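Side-chain contacts in peptide synthetase NRPS type II-PCP (Streptomyces verticillus, PDB 4NEO), which is a stand-alone (type II) peptidyl carrier protein, a small all-helical member of the phosphopantetheine attachment family found in nonribosomal peptide synthetases: residues L29-V34 / A41-N46; R56-E59 / E64-I67. One frame throughout, in Å; residues are numbered along the deposited sequence. Where two conformers were deposited one is given.

Interaction 1 of 2, residues L29-V34 / A41-N46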
ATOM      1  N   LEU A  29      -4.177 -10.207  -4.117  1.00 65.03           N
ATOM      2  CA  LEU A  29      -4.253 -10.441  -5.560  1.00 68.57           C
ATOM      3  C   LEU A  29      -3.792 -11.842  -5.919  1.00 75.83           C
ATOM      4  O   LEU A  29      -3.729 -12.192  -7.095  1.00 77.83           O
ATOM      5  CB  LEU A  29      -3.440  -9.407  -6.321  1.00 66.31           C
ATOM      6  CG  LEU A  29      -3.920  -7.986  -6.086  1.00 61.35           C
ATOM      7  CD1 LEU A  29      -2.843  -7.035  -6.535  1.00 60.47           C
ATOM      8  CD2 LEU A  29      -5.220  -7.700  -6.807  1.00 65.22           C
ATOM      9  N   GLY A  30      -3.507 -12.647  -4.896  1.00 77.11           N
ATOM     10  CA  GLY A  30      -2.993 -13.993  -5.053  1.00 81.59           C
ATOM     11  C   GLY A  30      -1.689 -14.134  -5.832  1.00 81.45           C
ATOM     12  O   GLY A  30      -1.592 -15.016  -6.677  1.00 86.16           O
ATOM     13  N   ARG A  31      -0.678 -13.312  -5.549  1.00 73.40           N
ATOM     14  CA  ARG A  31       0.617 -13.440  -6.225  1.00 76.58           C
ATOM     15  C   ARG A  31       1.677 -13.689  -5.190  1.00 74.76           C
ATOM     16  O   ARG A  31       1.440 -13.380  -4.021  1.00 73.18           O
ATOM     17  CB  ARG A  31       0.910 -12.176  -6.993  1.00 79.38           C
ATOM     18  CG  ARG A  31      -0.282 -11.757  -7.813  1.00 84.11           C
ATOM     19  CD  ARG A  31      -0.062 -10.349  -8.254  1.00 88.58           C
ATOM     20  NE  ARG A  31       1.084 -10.350  -9.138  1.00 94.13           N
ATOM     21  CZ  ARG A  31       1.003 -10.553 -10.444  1.00 94.58           C
ATOM     22  NH1 ARG A  31       2.109 -10.543 -11.169  1.00 95.54           N
ATOM     23  NH2 ARG A  31      -0.180 -10.736 -11.029  1.00 97.70           N
ATOM     24  N   ASP A  32       2.815 -14.280  -5.589  1.00 79.21           N
ATOM     25  CA  ASP A  32       3.883 -14.542  -4.639  0.70 80.09           C
ATOM     26  C   ASP A  32       4.412 -13.224  -4.109  1.00 75.63           C
ATOM     27  O   ASP A  32       4.787 -13.115  -2.956  1.00 77.58           O
ATOM     28  CB  ASP A  32       4.995 -15.356  -5.292  0.70 86.30           C
ATOM     29  CG  ASP A  32       4.546 -16.774  -5.651  0.70 92.34           C
ATOM     30  OD1 ASP A  32       3.386 -17.138  -5.349  0.70 91.04           O
ATOM     31  OD2 ASP A  32       5.356 -17.521  -6.235  0.70 98.10           O
ATOM     32  N   SER A  33       4.436 -12.228  -4.978  1.00 72.30           N
ATOM     33  CA  SER A  33       4.796 -10.890  -4.570  1.00 69.66           C
ATOM     34  C   SER A  33       4.392  -9.886  -5.637  1.00 65.40           C
ATOM     35  O   SER A  33       4.039 -10.238  -6.779  1.00 65.47           O
ATOM     36  CB  SER A  33       6.288 -10.758  -4.343  1.00 70.86           C
ATOM     37  OG  SER A  33       6.954 -11.009  -5.573  1.00 75.09           O
ATOM     38  N   VAL A  34       4.458  -8.635  -5.216  1.00 61.05           N
ATOM     39  CA  VAL A  34       4.082  -7.508  -6.031  1.00 63.18           C
ATOM     40  C   VAL A  34       5.221  -6.474  -5.909  1.00 62.08           C
ATOM     41  O   VAL A  34       5.693  -6.179  -4.790  1.00 64.14           O
ATOM     42  CB  VAL A  34       2.769  -6.939  -5.492  1.00 61.64           C
ATOM     43  CG1 VAL A  34       2.626  -5.483  -5.848  1.00 59.73           C
ATOM     44  CG2 VAL A  34       1.607  -7.771  -6.031  1.00 65.95           C
ATOM     45  N   ALA A  41      -4.328  -1.918 -11.496  1.00 63.04           N
ATOM     46  CA  ALA A  41      -5.221  -2.479 -12.510  1.00 70.27           C
ATOM     47  C   ALA A  41      -4.463  -3.419 -13.414  1.00 73.81           C
ATOM     48  O   ALA A  41      -5.028  -4.416 -13.859  1.00 78.84           O
ATOM     49  CB  ALA A  41      -5.868  -1.390 -13.348  1.00 73.46           C
ATOM     50  N   ALA A  42      -3.202  -3.096 -13.702  1.00 71.41           N
ATOM     51  CA  ALA A  42      -2.336  -3.994 -14.468  1.00 75.12           C
ATOM     52  C   ALA A  42      -2.178  -5.324 -13.750  1.00 74.45           C
ATOM     53  O   ALA A  42      -2.057  -6.350 -14.403  1.00 76.17           O
ATOM     54  CB  ALA A  42      -0.973  -3.382 -14.758  1.00 76.02           C
ATOM     55  N   LEU A  43      -2.227  -5.322 -12.423  1.00 68.59           N
ATOM     56  CA  LEU A  43      -2.210  -6.565 -11.643  1.00 69.80           C
ATOM     57  C   LEU A  43      -3.560  -7.309 -11.605  1.00 71.75           C
ATOM     58  O   LEU A  43      -3.671  -8.314 -10.910  1.00 76.12           O
ATOM     59  CB  LEU A  43      -1.751  -6.285 -10.206  1.00 64.68           C
ATOM     60  CG  LEU A  43      -0.312  -5.778 -10.081  1.00 64.31           C
ATOM     61  CD1 LEU A  43      -0.099  -5.129  -8.732  1.00 62.57           C
ATOM     62  CD2 LEU A  43       0.687  -6.885 -10.314  1.00 67.09           C
ATOM     63  N   GLY A  44      -4.564  -6.837 -12.349  1.00 71.89           N
ATOM     64  CA  GLY A  44      -5.926  -7.392 -12.276  1.00 73.14           C
ATOM     65  C   GLY A  44      -6.743  -6.909 -11.070  1.00 73.12           C
ATOM     66  O   GLY A  44      -7.757  -7.523 -10.704  1.00 73.89           O
ATOM     67  N   GLY A  45      -6.327  -5.815 -10.444  1.00 63.27           N
ATOM     68  CA  GLY A  45      -7.052  -5.339  -9.274  1.00 62.27           C
ATOM     69  C   GLY A  45      -8.447  -4.852  -9.657  1.00 63.62           C
ATOM     70  O   GLY A  45      -8.581  -4.094 -10.611  1.00 63.40           O
ATOM     71  N   ASN A  46      -9.469  -5.272  -8.900  1.00 62.25           N
ATOM     72  CA  ASN A  46     -10.848  -4.804  -9.056  1.00 64.12           C
ATOM     73  C   ASN A  46     -11.341  -4.161  -7.752  1.00 61.09           C
ATOM     74  O   ASN A  46     -10.609  -4.100  -6.760  1.00 54.41           O
ATOM     75  CB  ASN A  46     -11.778  -5.960  -9.484  1.00 71.46           C
ATOM     76  CG  ASN A  46     -11.853  -7.083  -8.459  1.00 74.41           C
ATOM     77  OD1 ASN A  46     -11.640  -6.893  -7.275  1.00 73.81           O
ATOM     78  ND2 ASN A  46     -12.151  -8.279  -8.933  1.00 83.78           N
TER
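L29 and G45 bring the two loop segments closest, their CA atoms 6.9 Å apart, where G30 ends helix 7-28 in a Schellman motif and the type I beta turn A41-G44 presents L43. This leucine does most of the work, its side chain pointing at 29-34 and spreading its branches over three residues. L29 crosses it at about a right angle: CD1 of L29 lies 3.9 Å from CB of L43, while its other methyl, CD2, rests 3.9 Å from CA of G45, against the backbone of the second segment. V34 approaches from the inner side; with CG1 anti to its backbone N (chi1 155°), that methyl sits 4.0 Å from CD1 of L43. CD2 of L43 goes instead to R31. The arginine chain bends at chi3 (65°), which lays the guanidinium flat against the leucine: CD2 stands 3.6 Å above its plane, over the centre, and 3.7 Å from NE of R31. Behind the pair, W25 and A26 of helix 7-28 touch L43 and V34, continuing the apolar patch onto the helix. L43-G44-G45-N46-S47 matches the carrier-protein sequence around the attachment serine, probably S47 here; N46 caps helix 47-50 by accepting from H49 N through OD1. G45, with F40, S47 and R74, lines the pocket holding 2-(2-methoxyethoxy)ethanol. Between the two segments the contact rests on van der Waals packing and buried apolar surface, to which the arginine contributes the face of its guanidinium, with the in-plane edge turned to S33 O.

Interaction 2 of 2, residues R56-E59 / E64-I67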
ATOM      1  N   ARG A  56      -7.247  -3.818   5.108  1.00 49.77           N
ATOM      2  CA  ARG A  56      -6.088  -4.412   5.772  1.00 51.29           C
ATOM      3  C   ARG A  56      -4.999  -3.422   6.051  1.00 51.86           C
ATOM      4  O   ARG A  56      -4.318  -3.507   7.059  1.00 53.93           O
ATOM      5  CB  ARG A  56      -5.543  -5.556   4.909  1.00 57.60           C
ATOM      6  CG  ARG A  56      -6.514  -6.735   4.945  1.00 65.56           C
ATOM      7  CD  ARG A  56      -5.912  -8.074   4.627  1.00 74.29           C
ATOM      8  NE  ARG A  56      -4.678  -8.343   5.366  1.00 78.46           N
ATOM      9  CZ  ARG A  56      -3.718  -9.154   4.923  1.00 81.20           C
ATOM     10  NH1 ARG A  56      -3.816  -9.793   3.749  1.00 84.89           N
ATOM     11  NH2 ARG A  56      -2.636  -9.317   5.651  1.00 84.35           N
ATOM     12  N   VAL A  57      -4.809  -2.474   5.148  1.00 44.19           N
ATOM     13  CA  VAL A  57      -3.795  -1.436   5.411  1.00 45.00           C
ATOM     14  C   VAL A  57      -4.291  -0.551   6.583  1.00 44.68           C
ATOM     15  O   VAL A  57      -3.506  -0.161   7.426  1.00 46.46           O
ATOM     16  CB  VAL A  57      -3.460  -0.599   4.151  1.00 40.59           C
ATOM     17  CG1 VAL A  57      -2.545   0.554   4.508  1.00 43.13           C
ATOM     18  CG2 VAL A  57      -2.826  -1.437   3.071  1.00 42.21           C
ATOM     19  N   GLU A  58      -5.594  -0.256   6.655  1.00 44.39           N
ATOM     20  CA  GLU A  58      -6.114   0.510   7.748  1.00 46.69           C
ATOM     21  C   GLU A  58      -5.899  -0.232   9.091  1.00 54.74           C
ATOM     22  O   GLU A  58      -5.551   0.391  10.114  1.00 55.65           O
ATOM     23  CB  GLU A  58      -7.635   0.756   7.597  1.00 51.34           C
ATOM     24  CG  GLU A  58      -8.115   1.781   6.562  1.00 49.01           C
ATOM     25  CD  GLU A  58      -9.668   1.803   6.457  1.00 54.82           C
ATOM     26  OE1 GLU A  58     -10.259   0.730   6.198  1.00 55.77           O
ATOM     27  OE2 GLU A  58     -10.320   2.856   6.605  1.00 56.53           O
ATOM     28  N   GLU A  59      -6.163  -1.536   9.118  1.00 57.77           N
ATOM     29  CA  GLU A  59      -5.898  -2.328  10.344  1.00 62.46           C
ATOM     30  C   GLU A  59      -4.398  -2.250  10.621  1.00 58.30           C
ATOM     31  O   GLU A  59      -4.003  -2.009  11.730  1.00 61.08           O
ATOM     32  CB  GLU A  59      -6.359  -3.783  10.214  1.00 65.85           C
ATOM     33  CG  GLU A  59      -7.860  -3.974  10.406  1.00 81.80           C
ATOM     34  CD  GLU A  59      -8.473  -5.080   9.542  1.00 90.12           C
ATOM     35  OE1 GLU A  59      -7.715  -6.006   9.158  1.00 91.10           O
ATOM     36  OE2 GLU A  59      -9.710  -5.018   9.243  1.00 91.11           O
ATOM     37  N   GLU A  64      -8.116   5.109   9.712  1.00 54.20           N
ATOM     38  CA  GLU A  64      -9.052   5.014   8.595  1.00 61.02           C
ATOM     39  C   GLU A  64      -8.469   5.730   7.354  1.00 54.58           C
ATOM     40  O   GLU A  64      -7.807   6.717   7.467  1.00 57.04           O
ATOM     41  CB  GLU A  64     -10.465   5.518   9.046  1.00 64.36           C
ATOM     42  CG  GLU A  64     -11.298   4.418   9.791  1.00 73.52           C
ATOM     43  CD  GLU A  64     -12.753   4.825  10.156  1.00 80.84           C
ATOM     44  OE1 GLU A  64     -13.040   6.027  10.126  1.00 82.25           O
ATOM     45  OE2 GLU A  64     -13.624   3.965  10.473  1.00 88.12           O
ATOM     46  N   LEU A  65      -8.683   5.176   6.186  1.00 48.73           N
ATOM     47  CA  LEU A  65      -8.162   5.671   4.935  1.00 47.25           C
ATOM     48  C   LEU A  65      -9.247   5.573   3.858  1.00 50.62           C
ATOM     49  O   LEU A  65      -9.916   4.549   3.744  1.00 50.57           O
ATOM     50  CB  LEU A  65      -7.046   4.776   4.466  1.00 45.69           C
ATOM     51  CG  LEU A  65      -5.838   4.652   5.386  1.00 49.37           C
ATOM     52  CD1 LEU A  65      -4.985   3.518   4.883  1.00 46.72           C
ATOM     53  CD2 LEU A  65      -5.088   5.974   5.440  1.00 53.93           C
ATOM     54  N   SER A  66      -9.350   6.609   3.037  1.00 48.61           N
ATOM     55  CA  SER A  66     -10.204   6.602   1.880  1.00 44.85           C
ATOM     56  C   SER A  66      -9.684   5.567   0.953  1.00 45.88           C
ATOM     57  O   SER A  66      -8.458   5.294   0.844  1.00 42.25           O
ATOM     58  CB  SER A  66     -10.252   7.996   1.223  1.00 46.51           C
ATOM     59  OG  SER A  66     -10.977   7.975   0.009  1.00 49.04           O
ATOM     60  N   ILE A  67     -10.617   4.940   0.258  1.00 50.33           N
ATOM     61  CA  ILE A  67     -10.297   4.050  -0.851  1.00 49.86           C
ATOM     62  C   ILE A  67      -9.540   4.817  -1.985  1.00 51.47           C
ATOM     63  O   ILE A  67      -8.771   4.226  -2.755  1.00 45.87           O
ATOM     64  CB  ILE A  67     -11.610   3.413  -1.412  1.00 55.25           C
ATOM     65  CG1 ILE A  67     -11.308   2.160  -2.224  1.00 62.34           C
ATOM     66  CG2 ILE A  67     -12.406   4.397  -2.245  1.00 59.35           C
ATOM     67  CD1 ILE A  67     -11.224   0.944  -1.334  1.00 62.64           C
TER
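E58 sends its carboxylate to the backbone of L65 by setting CG beside its own backbone N (chi1 -74°) and running extended beyond it, while L65, with the same first rotation, lays its chain past E58 in the opposite direction. OE2 of E58 accepts from N of L65 at 2.9 Å. The bond is nearly straight, 165° at the hydrogen, and reaches the oxygen on its anti side, 20° out of the carboxylate plane. The aliphatic part of the glutamate is used as well: its CG meets CB of L65 at 3.8 Å. One residue earlier, on the buried side, V57 crosses L65 at about a right angle, its CG1 3.9 Å from CD1 of L65. These residues fasten helix 54-61 to the loop that doubles back along it before helix 67-73, in the helical bundle characteristic of carrier proteins. V57 also packs on I21 and I24 of helix 7-28 and on M79 of helix 76-86, and L65 touches V83, carrying the apolar side into the core. S66, directly after the bonded residue, is the N-cap of helix 67-73, its OG bonded to R68 N. E64 points its side chain's first bond away from the helix, yet CB still lies 3.6 Å from OE2 of E58. That OE2 is also 3.3 Å from O of L65, two acceptors side by side; this and the more distant E64 carboxylate, OE2 to OE2 5.2 Å, may favour protonation of E58, which the L65 amide would tend to oppose.

How the interactions relate
From the N terminus, helix 7-28 runs first and ends at interaction 1, which closes the loop between 29-34 and 41-46 and delivers the chain to helix 47-50. Only then does interaction 2 open, on helix 54-61, and close the short connection to helix 67-73. The two contacts therefore follow in series, neither nested nor crossed, with centres about 18 Å apart and nearest atoms about 7 Å apart, so they do not touch. Helix 7-28 is common to both, its C-terminal part lying behind each contact, and helix 76-86 joins it at the second.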